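Local coordinates for protein membrane-bound protease PH1510 (Pyrococcus horikoshii, PDB 6M4B) that cleaves proteins near hydrophobic or aromatic residues, acting as a serine-type protease that can degrade casein and a stomatin homolog in vitro, at residues 175-178 with 179-183. The protein carries 1 engineered substitution. Sequence-based numbering, arbitrary orientation.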
ATOM      1  N   ILE A 175      -2.904 -26.366 -13.416  1.00 37.06           N
ATOM      2  CA  ILE A 175      -1.965 -26.263 -12.352  1.00 42.24           C
ATOM      3  C   ILE A 175      -0.613 -26.834 -12.757  1.00 39.04           C
ATOM      4  O   ILE A 175       0.417 -26.228 -12.527  1.00 37.03           O
ATOM      5  CB  ILE A 175      -2.499 -26.889 -11.052  1.00 42.93           C
ATOM      6  CG1 ILE A 175      -3.649 -26.053 -10.432  1.00 49.86           C
ATOM      7  CG2 ILE A 175      -1.385 -26.974 -10.025  1.00 47.48           C
ATOM      8  CD1 ILE A 175      -3.275 -24.622 -10.029  1.00 50.99           C
ATOM      9  N   ASN A 176      -0.613 -27.985 -13.376  1.00 42.01           N
ATOM     10  CA  ASN A 176       0.637 -28.633 -13.767  1.00 40.56           C
ATOM     11  C   ASN A 176       1.458 -27.803 -14.805  1.00 39.79           C
ATOM     12  O   ASN A 176       2.682 -27.655 -14.666  1.00 38.03           O
ATOM     13  CB  ASN A 176       0.290 -30.024 -14.308  1.00 46.03           C
ATOM     14  CG  ASN A 176       1.473 -30.988 -14.309  1.00 55.71           C
ATOM     15  OD1 ASN A 176       1.684 -31.806 -13.360  1.00 52.85           O
ATOM     16  ND2 ASN A 176       2.250 -30.915 -15.387  1.00 56.28           N
ATOM     17  N   GLU A 177       0.788 -27.243 -15.823  1.00 40.07           N
ATOM     18  CA  GLU A 177       1.484 -26.361 -16.770  1.00 42.26           C
ATOM     19  C   GLU A 177       1.951 -25.063 -16.037  1.00 37.03           C
ATOM     20  O   GLU A 177       3.026 -24.565 -16.312  1.00 34.81           O
ATOM     21  CB  GLU A 177       0.651 -26.073 -18.040  1.00 44.34           C
ATOM     22  CG  GLU A 177       1.537 -25.555 -19.170  1.00 51.79           C
ATOM     23  CD  GLU A 177       0.826 -25.211 -20.514  1.00 61.26           C
ATOM     24  OE1 GLU A 177      -0.267 -24.598 -20.579  1.00 52.24           O
ATOM     25  OE2 GLU A 177       1.444 -25.498 -21.560  1.00 71.64           O
ATOM     26  N   LEU A 178       1.168 -24.559 -15.080  1.00 35.80           N
ATOM     27  CA  LEU A 178       1.560 -23.351 -14.307  1.00 39.05           C
ATOM     28  C   LEU A 178       2.881 -23.592 -13.535  1.00 37.61           C
ATOM     29  O   LEU A 178       3.881 -22.848 -13.722  1.00 34.92           O
ATOM     30  CB  LEU A 178       0.426 -22.885 -13.375  1.00 37.31           C
ATOM     31  CG  LEU A 178       0.621 -21.618 -12.503  1.00 36.43           C
ATOM     32  CD1 LEU A 178      -0.702 -21.120 -11.984  1.00 37.90           C
ATOM     33  CD2 LEU A 178       1.495 -21.897 -11.288  1.00 43.29           C
ATOM     34  N   LEU A 179       2.908 -24.704 -12.811  1.00 39.02           N
ATOM     35  CA  LEU A 179       4.119 -25.185 -12.117  1.00 41.71           C
ATOM     36  C   LEU A 179       5.292 -25.341 -13.032  1.00 39.81           C
ATOM     37  O   LEU A 179       6.363 -24.810 -12.752  1.00 40.23           O
ATOM     38  CB  LEU A 179       3.861 -26.494 -11.380  1.00 39.48           C
ATOM     39  CG  LEU A 179       2.843 -26.361 -10.222  1.00 42.54           C
ATOM     40  CD1 LEU A 179       2.485 -27.766  -9.695  1.00 44.30           C
ATOM     41  CD2 LEU A 179       3.317 -25.468  -9.087  1.00 45.40           C
ATOM     42  N   LYS A 180       5.082 -25.959 -14.179  1.00 40.74           N
ATOM     43  CA  LYS A 180       6.173 -26.172 -15.129  1.00 42.67           C
ATOM     44  C   LYS A 180       6.765 -24.872 -15.663  1.00 39.76           C
ATOM     45  O   LYS A 180       7.975 -24.688 -15.676  1.00 36.47           O
ATOM     46  CB  LYS A 180       5.652 -27.064 -16.252  1.00 53.76           C
ATOM     47  CG  LYS A 180       6.638 -27.544 -17.303  1.00 61.73           C
ATOM     48  CD  LYS A 180       5.870 -28.386 -18.349  1.00 68.84           C
ATOM     49  CE  LYS A 180       6.280 -28.117 -19.802  1.00 79.72           C
ATOM     50  NZ  LYS A 180       7.424 -28.957 -20.244  1.00 97.91           N
ATOM     51  N   LYS A 181       5.932 -23.964 -16.151  1.00 40.18           N
ATOM     52  CA  LYS A 181       6.450 -22.681 -16.725  1.00 37.45           C
ATOM     53  C   LYS A 181       6.917 -21.680 -15.667  1.00 38.04           C
ATOM     54  O   LYS A 181       7.718 -20.779 -15.979  1.00 36.19           O
ATOM     55  CB  LYS A 181       5.370 -22.015 -17.567  1.00 44.55           C
ATOM     56  CG  LYS A 181       5.021 -22.788 -18.834  1.00 50.86           C
ATOM     57  CD  LYS A 181       3.713 -22.298 -19.436  1.00 56.78           C
ATOM     58  CE  LYS A 181       3.637 -22.555 -20.931  1.00 55.27           C
ATOM     59  NZ  LYS A 181       2.622 -21.680 -21.567  1.00 59.44           N
ATOM     60  N   SER A 182       6.382 -21.800 -14.448  1.00 34.64           N
ATOM     61  CA  SER A 182       6.746 -20.887 -13.359  1.00 38.47           C
ATOM     62  C   SER A 182       8.051 -21.313 -12.701  1.00 41.00           C
ATOM     63  O   SER A 182       8.713 -20.498 -12.014  1.00 29.32           O
ATOM     64  CB  SER A 182       5.654 -20.793 -12.312  1.00 38.67           C
ATOM     65  OG  SER A 182       4.508 -20.163 -12.848  1.00 38.72           O
ATOM     66  N   ASN A 183       8.424 -22.581 -12.886  1.00 43.88           N
ATOM     67  CA  ASN A 183       9.604 -23.138 -12.208  1.00 39.57           C
ATOM     68  C   ASN A 183      10.851 -22.408 -12.617  1.00 35.34           C
ATOM     69  O   ASN A 183      11.096 -22.271 -13.788  1.00 40.31           O
ATOM     70  CB  ASN A 183       9.753 -24.618 -12.588  1.00 42.93           C
ATOM     71  CG  ASN A 183      10.848 -25.306 -11.827  1.00 37.39           C
ATOM     72  OD1 ASN A 183      11.196 -24.920 -10.717  1.00 36.98           O
ATOM     73  ND2 ASN A 183      11.331 -26.370 -12.377  1.00 37.47           N
TER
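Glu-177 and Lys-181 lie one turn apart on the short amphipathic alpha-helix 175-182, in the ClpP/crotonase-type alpha/beta fold of the N-terminal protease domain of this membrane protein. Lys-181 can be followed outward from its backbone. CB and CG both pass the carbonyl oxygen of Glu-177, CG lying 3.7 Å from that O. CD then packs on Glu-177 CG at 3.9 Å, and CE comes 3.7 Å from Glu-177 OE2; the two side chains run aslant to each other. At the tip, NZ stands 4.0 Å from Glu-177 OE2, a long i to i+4 salt bridge. Each charge has a second partner: NZ donates to the carbonyl oxygen of Val-171, and OE2 also pairs with Arg-173. Glutamate suits this position because its carboxylate can pair with two cations; an alanine here, lacking CG and the carboxylate, would probably leave Arg-173 and Lys-181 without this shared countercharge and the lysine stem less well packed.

The buried face of the helix is apolar. Ile-175 CG2, anti to the backbone N, touches Leu-179 CD1 at 4.0 Å, while Ile-175 and Leu-178 reach Ile-43 and Tyr-73 on strands of the parallel sheet and Leu-179 packs on Phe-200 and Val-203. Branched apolar side chains suit these buried sites because they bring no polar group that would need a partner. The backbone bond from Leu-179 N to Ile-175 O is almost straight (N-H...O 178°), whereas that from Ser-182 N to Leu-178 O is bent (142°). In the last turn, the small Ser-182 fits beside Phe-200 and Leu-94, and its chi1 of -67° turns the hydroxyl back along the helix. Leu-178 O thus accepts two bonds from one residue: Ser-182 N at 2.8 Å, and Ser-182 OG at 2.9 Å from above the carbonyl plane.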